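PDB 5UI9: oxidoreductase protein, which probably catalyses an NAD-dependent oxidation or reduction, as a member of the Gfo/Idh/MocA family, and binds NAD together with a small dihydroxy acid. Local coordinates for residues V123-R128 and T183-R188; A135-L140 and A187-G192; W150-F155 and L245-G250; E177-H182 and V228-A233. One frame throughout, in Å; residues are numbered along the deposited sequence.

Contact 1: residues V123-R128 and T183-R188. With NAD (nicotinamide-adenine-dinucleotide), chain C.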
# COMPACT_ATOMS: atom_id res chain seq x y z
N VAL A 123 13.80 14.60 -20.37
CA VAL A 123 14.38 13.57 -19.53
C VAL A 123 13.96 12.22 -20.09
O VAL A 123 12.79 12.00 -20.40
CB VAL A 123 13.95 13.72 -18.05
CG1 VAL A 123 14.56 12.62 -17.18
CG2 VAL A 123 14.35 15.10 -17.55
N HIS A 124 14.93 11.32 -20.26
CA HIS A 124 14.61 9.97 -20.69
C HIS A 124 14.01 9.26 -19.46
O HIS A 124 14.71 8.60 -18.70
CB HIS A 124 15.84 9.24 -21.25
CG HIS A 124 15.52 7.93 -21.92
ND1 HIS A 124 15.85 7.67 -23.23
CD2 HIS A 124 14.91 6.81 -21.45
CE1 HIS A 124 15.46 6.45 -23.54
NE2 HIS A 124 14.88 5.91 -22.48
N GLU A 125 12.71 9.45 -19.28
CA GLU A 125 11.95 8.83 -18.22
C GLU A 125 10.93 7.89 -18.88
O GLU A 125 9.83 8.32 -19.26
CB GLU A 125 11.29 9.93 -17.37
CG GLU A 125 10.40 9.44 -16.24
CD GLU A 125 11.02 8.29 -15.45
OE1 GLU A 125 12.04 8.51 -14.76
OE2 GLU A 125 10.48 7.17 -15.55
N ASN A 126 11.31 6.61 -19.01
CA ASN A 126 10.63 5.69 -19.95
C ASN A 126 9.56 4.77 -19.34
O ASN A 126 8.84 4.10 -20.08
CB ASN A 126 11.65 4.90 -20.81
CG ASN A 126 12.64 4.06 -19.99
OD1 ASN A 126 12.33 3.58 -18.90
ND2 ASN A 126 13.84 3.86 -20.54
N PHE A 127 9.40 4.78 -18.02
CA PHE A 127 8.44 3.87 -17.35
C PHE A 127 7.00 4.21 -17.71
O PHE A 127 6.23 3.31 -18.04
CB PHE A 127 8.64 3.83 -15.83
CG PHE A 127 9.58 2.75 -15.38
CD1 PHE A 127 10.85 2.64 -15.91
CD2 PHE A 127 9.18 1.83 -14.41
CE1 PHE A 127 11.71 1.64 -15.50
CE2 PHE A 127 10.04 0.83 -13.98
CZ PHE A 127 11.30 0.72 -14.53
N ARG A 128 6.65 5.50 -17.71
CA ARG A 128 5.31 5.92 -18.17
C ARG A 128 5.02 5.58 -19.64
O ARG A 128 3.85 5.54 -20.04
CB ARG A 128 5.09 7.42 -17.93
CG ARG A 128 5.91 8.35 -18.83
CD ARG A 128 5.30 9.73 -18.90
NE ARG A 128 5.48 10.47 -17.65
CZ ARG A 128 5.09 11.73 -17.45
NH1 ARG A 128 4.50 12.43 -18.42
NH2 ARG A 128 5.32 12.31 -16.28
N THR A 183 8.59 5.20 -10.34
CA THR A 183 7.29 4.88 -9.75
C THR A 183 6.53 6.15 -9.34
O THR A 183 5.31 6.23 -9.50
CB THR A 183 7.45 3.97 -8.51
OG1 THR A 183 8.53 3.06 -8.70
CG2 THR A 183 6.17 3.18 -8.27
N LEU A 184 7.27 7.12 -8.81
CA LEU A 184 6.73 8.45 -8.50
C LEU A 184 6.28 9.21 -9.75
O LEU A 184 5.28 9.93 -9.72
CB LEU A 184 7.78 9.28 -7.74
CG LEU A 184 8.09 8.80 -6.32
CD1 LEU A 184 9.38 9.42 -5.81
CD2 LEU A 184 6.93 9.10 -5.38
N ASP A 185 7.03 9.05 -10.84
CA ASP A 185 6.64 9.64 -12.12
C ASP A 185 5.33 9.03 -12.61
O ASP A 185 4.47 9.75 -13.13
CB ASP A 185 7.71 9.45 -13.19
CG ASP A 185 7.43 10.27 -14.44
OD1 ASP A 185 7.63 11.50 -14.39
OD2 ASP A 185 6.97 9.69 -15.45
N ILE A 186 5.19 7.71 -12.46
CA ILE A 186 3.95 7.03 -12.84
C ILE A 186 2.79 7.55 -11.99
O ILE A 186 1.72 7.83 -12.52
CB ILE A 186 4.06 5.48 -12.76
CG1 ILE A 186 5.05 4.96 -13.81
CG2 ILE A 186 2.69 4.83 -12.98
CD1 ILE A 186 5.50 3.53 -13.62
N ALA A 187 3.00 7.69 -10.68
CA ALA A 187 1.96 8.22 -9.79
C ALA A 187 1.45 9.59 -10.27
O ALA A 187 0.25 9.82 -10.32
CB ALA A 187 2.47 8.30 -8.36
N ARG A 188 2.38 10.46 -10.66
CA ARG A 188 2.04 11.78 -11.24
C ARG A 188 1.31 11.67 -12.57
O ARG A 188 0.30 12.34 -12.79
CB ARG A 188 3.30 12.61 -11.51
CG ARG A 188 3.92 13.24 -10.29
CD ARG A 188 5.00 14.23 -10.69
NE ARG A 188 4.49 15.25 -11.61
CZ ARG A 188 4.87 15.46 -12.88
NH1 ARG A 188 5.83 14.75 -13.47
NH2 ARG A 188 4.27 16.42 -13.57
PA NAD C . 27.28 2.85 -17.04
O1A NAD C . 28.31 3.23 -15.99
O2A NAD C . 27.18 1.43 -17.52
O5B NAD C . 27.51 3.79 -18.32
C5B NAD C . 27.92 5.14 -18.23
C4B NAD C . 28.93 5.39 -19.34
O4B NAD C . 29.14 6.79 -19.47
C3B NAD C . 30.28 4.76 -19.04
O3B NAD C . 30.70 3.98 -20.17
C2B NAD C . 31.22 5.93 -18.77
O2B NAD C . 32.54 5.69 -19.26
C1B NAD C . 30.54 7.06 -19.52
N9A NAD C . 30.73 8.44 -19.01
C8A NAD C . 30.55 8.89 -17.75
N7A NAD C . 30.78 10.23 -17.69
C5A NAD C . 31.09 10.65 -18.93
C6A NAD C . 31.45 11.94 -19.58
N6A NAD C . 31.53 13.09 -18.88
N1A NAD C . 31.70 11.92 -20.91
C2A NAD C . 31.64 10.80 -21.65
N3A NAD C . 31.32 9.60 -21.12
C4A NAD C . 31.04 9.47 -19.80
O3 NAD C . 25.84 3.35 -16.53
PN NAD C . 24.44 2.71 -17.02
O1N NAD C . 24.11 1.50 -16.19
O2N NAD C . 24.44 2.60 -18.53
O5D NAD C . 23.46 3.88 -16.55
C5D NAD C . 23.58 5.18 -17.12
C4D NAD C . 22.34 5.97 -16.76
O4D NAD C . 21.20 5.30 -17.30
C3D NAD C . 22.14 6.07 -15.25
O3D NAD C . 21.86 7.43 -14.89
C2D NAD C . 20.97 5.16 -14.96
O2D NAD C . 20.13 5.63 -13.91
C1D NAD C . 20.22 5.13 -16.28
N1N NAD C . 19.41 3.92 -16.55
C2N NAD C . 18.16 4.12 -17.01
C3N NAD C . 17.31 3.06 -17.30
C7N NAD C . 15.93 3.37 -17.81
O7N NAD C . 15.77 4.35 -18.54
N7N NAD C . 14.90 2.59 -17.48
C4N NAD C . 17.77 1.76 -17.09
C5N NAD C . 19.07 1.57 -16.62
C6N NAD C . 19.88 2.67 -16.36
O HOH W 1 7.87 7.19 -15.84
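The guanidinium of Arg-128 meets the carboxylate of Asp-185 edge on, their planes 27° apart, and the two side chains run nearly at right angles. Arg-128 grips side-on: NE reaches Asp-185 OD2 at 2.8 Å close to its own guanidinium plane, while NH2 reaches Asp-185 OD1 at 3.1 Å, both on the syn side of the carboxylate. The bend at chi3 (72°) turns the Arg-128 group onto the acid. Arg-188 NH1 lies at the same guanidinium edge; its long ion pair with Asp-185 OD1, which also bonds Thr-322, is secondary to the salt bridges of Arg-188 NH2 with Asp-193 and Asp-318. The Phe-127 ring stacks with that of His-182 and carries Ile-186 CD1 at its edge, that methyl also lying 3.9 Å from Phe-127 CB; the nicotinamide N7N of NAD is at the edge too. One water ties the segments, donating to Glu-125 OE2 and, at 2.7 Å, to Asp-185 OD2, and accepting from Arg-128 N. Glu-125 OE2 has a further bond to His-182. Asn-126 OD1 receives NAD N7N at 3.1 Å, and Asn-126 ND2 donates to His-124 NE2, near the imidazole plane. The contact joins the end of strand 121-124, the edge of the parallel Rossmann sheet, to helix 175-191 of the C-terminal domain; helix 289-308 packs on His-124, helix 316-335 on Leu-184 and Arg-188, and strand 225-231 on Thr-183.

Contact 2: residues A135-L140 and A187-G192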
# COMPACT_ATOMS: atom_id res chain seq x y z
N ALA A 135 -1.80 1.90 -20.99
CA ALA A 135 -3.15 1.33 -20.93
C ALA A 135 -3.92 1.79 -19.69
O ALA A 135 -5.10 2.13 -19.79
CB ALA A 135 -3.09 -0.19 -21.01
N VAL A 136 -3.27 1.81 -18.53
CA VAL A 136 -3.88 2.32 -17.30
C VAL A 136 -4.32 3.78 -17.49
O VAL A 136 -5.44 4.15 -17.13
CB VAL A 136 -2.93 2.18 -16.07
CG1 VAL A 136 -3.45 2.95 -14.85
CG2 VAL A 136 -2.73 0.71 -15.72
N LYS A 137 -3.44 4.60 -18.06
CA LYS A 137 -3.75 6.00 -18.35
C LYS A 137 -4.96 6.12 -19.30
O LYS A 137 -5.88 6.90 -19.02
CB LYS A 137 -2.53 6.71 -18.95
CG LYS A 137 -2.72 8.19 -19.27
CD LYS A 137 -3.13 8.99 -18.05
CE LYS A 137 -2.85 10.47 -18.25
NZ LYS A 137 -3.38 11.25 -17.09
N ALA A 138 -4.96 5.35 -20.38
CA ALA A 138 -6.03 5.41 -21.38
C ALA A 138 -7.38 5.00 -20.79
O ALA A 138 -8.38 5.64 -21.06
CB ALA A 138 -5.70 4.55 -22.59
N VAL A 139 -7.39 3.96 -19.96
CA VAL A 139 -8.62 3.54 -19.27
C VAL A 139 -9.16 4.66 -18.37
O VAL A 139 -10.35 4.96 -18.40
CB VAL A 139 -8.42 2.25 -18.43
CG1 VAL A 139 -9.64 1.97 -17.56
CG2 VAL A 139 -8.14 1.05 -19.33
N LEU A 140 -8.29 5.26 -17.57
CA LEU A 140 -8.71 6.27 -16.59
C LEU A 140 -9.19 7.55 -17.27
O LEU A 140 -10.20 8.13 -16.87
CB LEU A 140 -7.56 6.56 -15.63
CG LEU A 140 -7.80 7.52 -14.46
CD1 LEU A 140 -8.94 7.05 -13.57
CD2 LEU A 140 -6.52 7.66 -13.66
N ALA A 187 3.00 7.69 -10.68
CA ALA A 187 1.96 8.22 -9.79
C ALA A 187 1.45 9.59 -10.27
O ALA A 187 0.25 9.82 -10.32
CB ALA A 187 2.47 8.30 -8.36
N ARG A 188 2.38 10.46 -10.66
CA ARG A 188 2.04 11.78 -11.24
C ARG A 188 1.31 11.67 -12.57
O ARG A 188 0.30 12.34 -12.79
CB ARG A 188 3.30 12.61 -11.51
CG ARG A 188 3.92 13.24 -10.29
CD ARG A 188 5.00 14.23 -10.69
NE ARG A 188 4.49 15.25 -11.61
CZ ARG A 188 4.87 15.46 -12.88
NH1 ARG A 188 5.83 14.75 -13.47
NH2 ARG A 188 4.27 16.42 -13.57
N PHE A 189 1.85 10.83 -13.45
CA PHE A 189 1.28 10.59 -14.77
C PHE A 189 -0.18 10.14 -14.69
O PHE A 189 -1.02 10.63 -15.43
CB PHE A 189 2.14 9.53 -15.49
CG PHE A 189 1.69 9.20 -16.88
CD1 PHE A 189 1.58 10.19 -17.86
CD2 PHE A 189 1.42 7.88 -17.24
CE1 PHE A 189 1.18 9.87 -19.15
CE2 PHE A 189 1.02 7.55 -18.53
CZ PHE A 189 0.91 8.55 -19.49
N ILE A 190 -0.48 9.23 -13.75
CA ILE A 190 -1.83 8.69 -13.58
C ILE A 190 -2.75 9.60 -12.76
O ILE A 190 -3.87 9.86 -13.18
CB ILE A 190 -1.78 7.27 -12.95
CG1 ILE A 190 -0.94 6.31 -13.82
CG2 ILE A 190 -3.18 6.71 -12.74
CD1 ILE A 190 -1.27 6.34 -15.30
N LEU A 191 -2.30 10.06 -11.59
CA LEU A 191 -3.17 10.80 -10.64
C LEU A 191 -2.84 12.28 -10.47
O LEU A 191 -3.42 12.94 -9.60
CB LEU A 191 -3.16 10.11 -9.28
CG LEU A 191 -3.68 8.67 -9.23
CD1 LEU A 191 -3.54 8.13 -7.82
CD2 LEU A 191 -5.13 8.59 -9.69
N GLY A 192 -1.95 12.81 -11.31
CA GLY A 192 -1.58 14.23 -11.28
C GLY A 192 -0.57 14.61 -10.20
O GLY A 192 -0.18 13.79 -9.35
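Lys-137 is laid obliquely across Phe-189, the far part of its aliphatic chain over one face of the ring and its ammonium at the backbone beyond. CB and CG touch the CE2-CZ rim, Lys-137 CG lying 3.7 Å from Phe-189 CZ, and CD and CE pass over the face, Lys-137 CD 4.3 Å above the ring plane. A bend at chi2 (58°) turns the rest of the chain toward the neighbouring helix, where Lys-137 NZ bonds Phe-189 O at 3.0 Å, nearly along the C=O axis. Its separation from the ring centroid allows at most a weak cation-pi attraction, so the ring is met mainly by methylenes. The pair belongs to two almost parallel helices, 131-141 and 175-191, whose local axes come within 9.9 Å at an angle of 21°; they lie side by side on one face of the mixed sheet of the C-terminal domain. Ile-190 is the other main element. Its CD1 abuts the first helix, touching Val-136 CG1, whose side chain it crosses at about a right angle, and Lys-137 CB, 3.9 Å away. Ile-190 CG2 meets Leu-140 CD2 at 3.6 Å, and the same leucine methyl lies 4.3 Å from Leu-191 CD2. Toward the sheet, Val-136 rests on Leu-257 of strand 253-258, Ile-190 on Phe-153, and both Leu-140 and Leu-191 on Pro-148 of strand 148-156.

Contact 3: residues W150-F155 and L245-G250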
# COMPACT_ATOMS: atom_id res chain seq x y z
N TRP A 150 -8.09 6.95 -5.08
CA TRP A 150 -7.06 6.22 -4.38
C TRP A 150 -6.24 5.42 -5.37
O TRP A 150 -6.78 4.91 -6.35
CB TRP A 150 -7.67 5.28 -3.34
CG TRP A 150 -6.66 4.62 -2.46
CD1 TRP A 150 -6.12 5.12 -1.31
CD2 TRP A 150 -6.04 3.35 -2.67
NE1 TRP A 150 -5.21 4.23 -0.79
CE2 TRP A 150 -5.15 3.13 -1.60
CE3 TRP A 150 -6.18 2.35 -3.65
CZ2 TRP A 150 -4.38 1.97 -1.49
CZ3 TRP A 150 -5.41 1.19 -3.54
CH2 TRP A 150 -4.53 1.02 -2.46
N GLY A 151 -4.94 5.29 -5.10
CA GLY A 151 -4.10 4.43 -5.92
C GLY A 151 -2.98 3.77 -5.15
O GLY A 151 -2.58 4.23 -4.09
N ARG A 152 -2.48 2.66 -5.70
CA ARG A 152 -1.25 2.06 -5.26
C ARG A 152 -0.39 1.75 -6.48
O ARG A 152 -0.88 1.16 -7.44
CB ARG A 152 -1.50 0.77 -4.49
CG ARG A 152 -0.23 0.17 -3.90
CD ARG A 152 -0.32 -1.32 -3.70
NE ARG A 152 0.90 -1.85 -3.10
CZ ARG A 152 1.17 -3.14 -2.92
NH1 ARG A 152 0.30 -4.08 -3.29
NH2 ARG A 152 2.31 -3.51 -2.38
N PHE A 153 0.88 2.13 -6.40
CA PHE A 153 1.87 1.90 -7.44
C PHE A 153 3.04 1.17 -6.78
O PHE A 153 3.70 1.73 -5.91
CB PHE A 153 2.34 3.24 -8.03
CG PHE A 153 1.21 4.11 -8.50
CD1 PHE A 153 0.54 4.96 -7.61
CD2 PHE A 153 0.80 4.08 -9.83
CE1 PHE A 153 -0.51 5.75 -8.05
CE2 PHE A 153 -0.26 4.87 -10.27
CZ PHE A 153 -0.91 5.70 -9.37
N SER A 154 3.30 -0.06 -7.20
CA SER A 154 4.18 -0.98 -6.47
C SER A 154 5.20 -1.63 -7.40
O SER A 154 4.84 -2.17 -8.44
CB SER A 154 3.32 -2.06 -5.80
OG SER A 154 4.10 -2.90 -4.97
N PHE A 155 6.47 -1.56 -7.01
CA PHE A 155 7.56 -2.24 -7.73
C PHE A 155 8.37 -2.94 -6.66
O PHE A 155 9.19 -2.31 -5.98
CB PHE A 155 8.40 -1.21 -8.50
CG PHE A 155 9.47 -1.82 -9.40
CD1 PHE A 155 10.66 -2.29 -8.87
CD2 PHE A 155 9.30 -1.85 -10.78
CE1 PHE A 155 11.65 -2.83 -9.69
CE2 PHE A 155 10.28 -2.38 -11.60
CZ PHE A 155 11.45 -2.87 -11.06
N LEU A 245 3.03 -2.86 -10.47
CA LEU A 245 1.65 -3.26 -10.23
C LEU A 245 0.85 -2.04 -9.77
O LEU A 245 1.34 -1.24 -8.98
CB LEU A 245 1.58 -4.39 -9.19
CG LEU A 245 2.54 -5.56 -9.47
CD1 LEU A 245 2.32 -6.68 -8.47
CD2 LEU A 245 2.41 -6.07 -10.90
N ILE A 246 -0.37 -1.90 -10.27
CA ILE A 246 -1.14 -0.68 -10.07
C ILE A 246 -2.60 -0.98 -9.71
O ILE A 246 -3.28 -1.73 -10.42
CB ILE A 246 -1.07 0.25 -11.31
CG1 ILE A 246 0.38 0.69 -11.55
CG2 ILE A 246 -1.96 1.48 -11.10
CD1 ILE A 246 0.60 1.52 -12.79
N ASP A 247 -3.04 -0.41 -8.59
CA ASP A 247 -4.45 -0.41 -8.19
C ASP A 247 -4.92 1.03 -8.26
O ASP A 247 -4.23 1.92 -7.78
CB ASP A 247 -4.62 -0.91 -6.75
CG ASP A 247 -4.07 -2.31 -6.53
OD1 ASP A 247 -3.64 -2.99 -7.49
OD2 ASP A 247 -4.06 -2.74 -5.36
N ILE A 248 -6.09 1.26 -8.86
CA ILE A 248 -6.77 2.55 -8.81
C ILE A 248 -8.22 2.32 -8.43
O ILE A 248 -8.88 1.47 -9.03
CB ILE A 248 -6.74 3.30 -10.17
CG1 ILE A 248 -5.33 3.35 -10.77
CG2 ILE A 248 -7.32 4.70 -10.02
CD1 ILE A 248 -4.36 4.27 -10.05
N ASP A 249 -8.72 3.09 -7.46
CA ASP A 249 -10.15 3.11 -7.13
C ASP A 249 -10.75 4.44 -7.57
O ASP A 249 -10.20 5.50 -7.28
CB ASP A 249 -10.36 2.92 -5.63
CG ASP A 249 -10.00 1.52 -5.14
OD1 ASP A 249 -9.54 0.68 -5.94
OD2 ASP A 249 -10.19 1.27 -3.92
N GLY A 250 -11.88 4.36 -8.26
CA GLY A 250 -12.64 5.54 -8.67
C GLY A 250 -14.08 5.46 -8.21
O GLY A 250 -14.53 4.43 -7.70
O HOH W 2 -1.14 -4.27 -5.55
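From Trp-150 paired with Asp-249 to Ser-154 paired with Leu-245, the two strands run antiparallel at 179°, their local axes 4.6 Å apart, with hydrogen-bonded pairs at Trp-150/Asp-249, Arg-152/Asp-247 and Ser-154/Leu-245. The central pair is bonded both ways, Arg-152 N to Asp-247 O at 2.8 Å and Asp-247 N to Arg-152 O at 2.9 Å; the bond from Trp-150 N to Asp-249 O is weak. On one face Phe-153 leans toward the partner strand, its CG anti to its own carbonyl carbon (chi1 -53°). Phe-153 CD2 then lies 3.8 Å from Ile-246 CG1, and Phe-153 CZ equally close to Ile-248 CD1. That methyl folds back over Gly-151, 4.1 Å from its CA. Helix 175-191 covers this face. On the other face Trp-150 lies beside Asp-247 and Asp-249 and points the same way, with Asp-247 CB at the indole edge, 3.9 Å from Trp-150 CZ3. Arg-152 NE and Ser-154 OG both bind Asp-229, and a water makes weak bonds to Arg-152 NH1 and Asp-247 OD2. The second subunit adds Arg-156, which makes a cation-pi contact with Trp-150 and a salt bridge to Asp-249, and Thr-234, bonded to the same aspartate. Apolar toward the helix layer and charged toward the other subunit, this strand pair serves both the domain core and the dimer interface.

Contact 4: residues E177-H182 and V228-A233. With 8A1 ((2S)-2,3-dihydroxy-2-methylpropanoic acid), chain D.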
# COMPACT_ATOMS: atom_id res chain seq x y z
N GLU A 177 16.13 7.25 -5.67
CA GLU A 177 16.85 7.88 -6.78
C GLU A 177 16.89 7.03 -8.05
O GLU A 177 16.74 7.55 -9.15
CB GLU A 177 18.29 8.20 -6.34
CG GLU A 177 19.13 8.93 -7.38
CD GLU A 177 20.57 9.17 -6.95
OE1 GLU A 177 21.34 9.69 -7.79
OE2 GLU A 177 20.94 8.84 -5.80
N ASP A 178 17.10 5.73 -7.91
CA ASP A 178 17.26 4.85 -9.06
C ASP A 178 15.93 4.41 -9.67
O ASP A 178 15.76 4.42 -10.89
CB ASP A 178 18.05 3.60 -8.69
CG ASP A 178 18.13 2.60 -9.83
OD1 ASP A 178 18.51 3.02 -10.95
OD2 ASP A 178 17.80 1.41 -9.61
N LEU A 179 15.00 3.99 -8.81
CA LEU A 179 13.81 3.26 -9.23
C LEU A 179 12.52 3.98 -8.83
O LEU A 179 11.61 4.12 -9.66
CB LEU A 179 13.87 1.84 -8.66
CG LEU A 179 12.73 0.85 -8.88
CD1 LEU A 179 11.59 1.06 -7.89
CD2 LEU A 179 12.24 0.85 -10.32
N GLY A 180 12.45 4.42 -7.57
CA GLY A 180 11.33 5.23 -7.07
C GLY A 180 11.03 6.44 -7.93
O GLY A 180 9.88 6.83 -8.08
N ILE A 181 12.09 7.02 -8.49
CA ILE A 181 11.96 8.10 -9.46
C ILE A 181 10.99 7.75 -10.60
O ILE A 181 10.18 8.58 -11.00
CB ILE A 181 13.37 8.52 -9.98
CG1 ILE A 181 13.33 9.89 -10.64
CG2 ILE A 181 13.97 7.47 -10.91
CD1 ILE A 181 14.71 10.54 -10.69
N HIS A 182 11.04 6.50 -11.08
CA HIS A 182 10.09 6.01 -12.07
C HIS A 182 8.69 5.86 -11.49
O HIS A 182 7.71 6.30 -12.10
CB HIS A 182 10.48 4.62 -12.61
CG HIS A 182 11.78 4.58 -13.35
ND1 HIS A 182 12.02 5.32 -14.49
CD2 HIS A 182 12.88 3.82 -13.16
CE1 HIS A 182 13.23 5.04 -14.95
NE2 HIS A 182 13.78 4.14 -14.15
N VAL A 228 3.13 4.74 -2.97
CA VAL A 228 4.21 4.26 -3.82
C VAL A 228 5.11 3.42 -2.93
O VAL A 228 5.73 3.93 -1.98
CB VAL A 228 5.01 5.42 -4.44
CG1 VAL A 228 6.25 4.90 -5.15
CG2 VAL A 228 4.11 6.18 -5.39
N ASP A 229 5.17 2.12 -3.22
CA ASP A 229 6.00 1.21 -2.43
C ASP A 229 6.97 0.48 -3.36
O ASP A 229 6.57 -0.14 -4.33
CB ASP A 229 5.14 0.26 -1.59
CG ASP A 229 4.29 -0.68 -2.41
OD1 ASP A 229 3.17 -0.31 -2.80
OD2 ASP A 229 4.72 -1.84 -2.63
N VAL A 230 8.26 0.62 -3.05
CA VAL A 230 9.32 0.05 -3.85
C VAL A 230 10.27 -0.76 -2.98
O VAL A 230 10.49 -0.43 -1.81
CB VAL A 230 10.08 1.12 -4.68
CG1 VAL A 230 9.12 1.80 -5.65
CG2 VAL A 230 10.77 2.15 -3.80
N SER A 231 10.82 -1.82 -3.56
CA SER A 231 11.74 -2.72 -2.87
C SER A 231 12.58 -3.49 -3.87
O SER A 231 12.04 -3.99 -4.87
CB SER A 231 10.96 -3.71 -2.00
OG SER A 231 11.81 -4.71 -1.44
N TYR A 232 13.88 -3.58 -3.61
CA TYR A 232 14.78 -4.53 -4.29
C TYR A 232 15.23 -5.68 -3.35
O TYR A 232 16.21 -6.38 -3.65
CB TYR A 232 15.99 -3.80 -4.90
CG TYR A 232 15.79 -3.40 -6.35
CD1 TYR A 232 15.50 -4.36 -7.33
CD2 TYR A 232 15.92 -2.07 -6.76
CE1 TYR A 232 15.34 -4.00 -8.66
CE2 TYR A 232 15.75 -1.71 -8.09
CZ TYR A 232 15.47 -2.68 -9.03
OH TYR A 232 15.30 -2.33 -10.35
N ALA A 233 14.50 -5.89 -2.26
CA ALA A 233 14.77 -6.99 -1.32
C ALA A 233 13.56 -7.92 -1.13
O ALA A 233 13.42 -8.57 -0.09
CB ALA A 233 15.23 -6.43 0.02
OXT 8A1 D . 15.25 0.92 -15.21
C 8A1 D . 15.96 1.54 -14.39
O 8A1 D . 16.04 2.79 -14.38
CA 8A1 D . 16.73 0.77 -13.35
CB 8A1 D . 15.86 0.73 -12.10
O1 8A1 D . 16.40 -0.14 -11.10
O2 8A1 D . 17.97 1.44 -13.07
C3 8A1 D . 17.06 -0.63 -13.87
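Asp-178 and Tyr-232 converge on one hydroxyl of the bound dihydroxy acid, 8A1, from the helix and from the loop just past strand 225-231. Asp-178 spreads its carboxylate over both ligand hydroxyls, OD1 receiving 8A1 O2 at 2.7 Å and OD2 receiving 8A1 O1 at 2.6 Å. Tyr-232 OH donates to that same O1 at 2.6 Å, and the ligand atom sits near the plane of the phenol ring, at its edge. One turn along the helix, His-182 NE2 points straight at the ligand carboxylate oxygen O, 2.6 Å away with an angle of 167° at the hydrogen, in the imidazole plane. Lys-98, which also bridges to Asp-178 OD1, and Gln-165 complete the ligand's polar shell. Behind these polar groups Leu-179 gives the ligand an apolar neighbour, its CD2 lying 4.0 Å from CB of 8A1. Leu-179 CG, anti to the backbone N (chi1 178°), touches Tyr-232 CE2 at 4.0 Å. Leu-179 CD1 meets Val-230 CG1 at 3.4 Å, closer than usual van der Waals contact, where the helix packs on strand 225-231; Gly-180 also comes next to that methyl. A lysine from the Rossmann side facing an aspartate and a histidine of one C-terminal-domain helix is the arrangement known from substrate sites of the Gfo/Idh/MocA family, here with NAD alongside.

How the contacts relate
From the N terminus, the chain leaves the Rossmann sheet at 123-128, passes helix 131-141 and strand 148-156, then enters helix 175-191, where contact 1 closes the first loop at 183-188 and contact 2 the next at 187-192; the two end on the same helix and share Ala-187 and Arg-188. Contact 4 starts earlier on that helix and closes at 228-233, crossing both. Contact 3, opened at 150-155, closes last at 245-250: it encloses contact 4 entirely and crosses contacts 1 and 2. Helix 175-191 thus joins the nucleotide-binding domain, the neighbouring helix and the mixed sheet, with Phe-153 of contact 3 packing against Ile-186, Ala-187 and Ile-190.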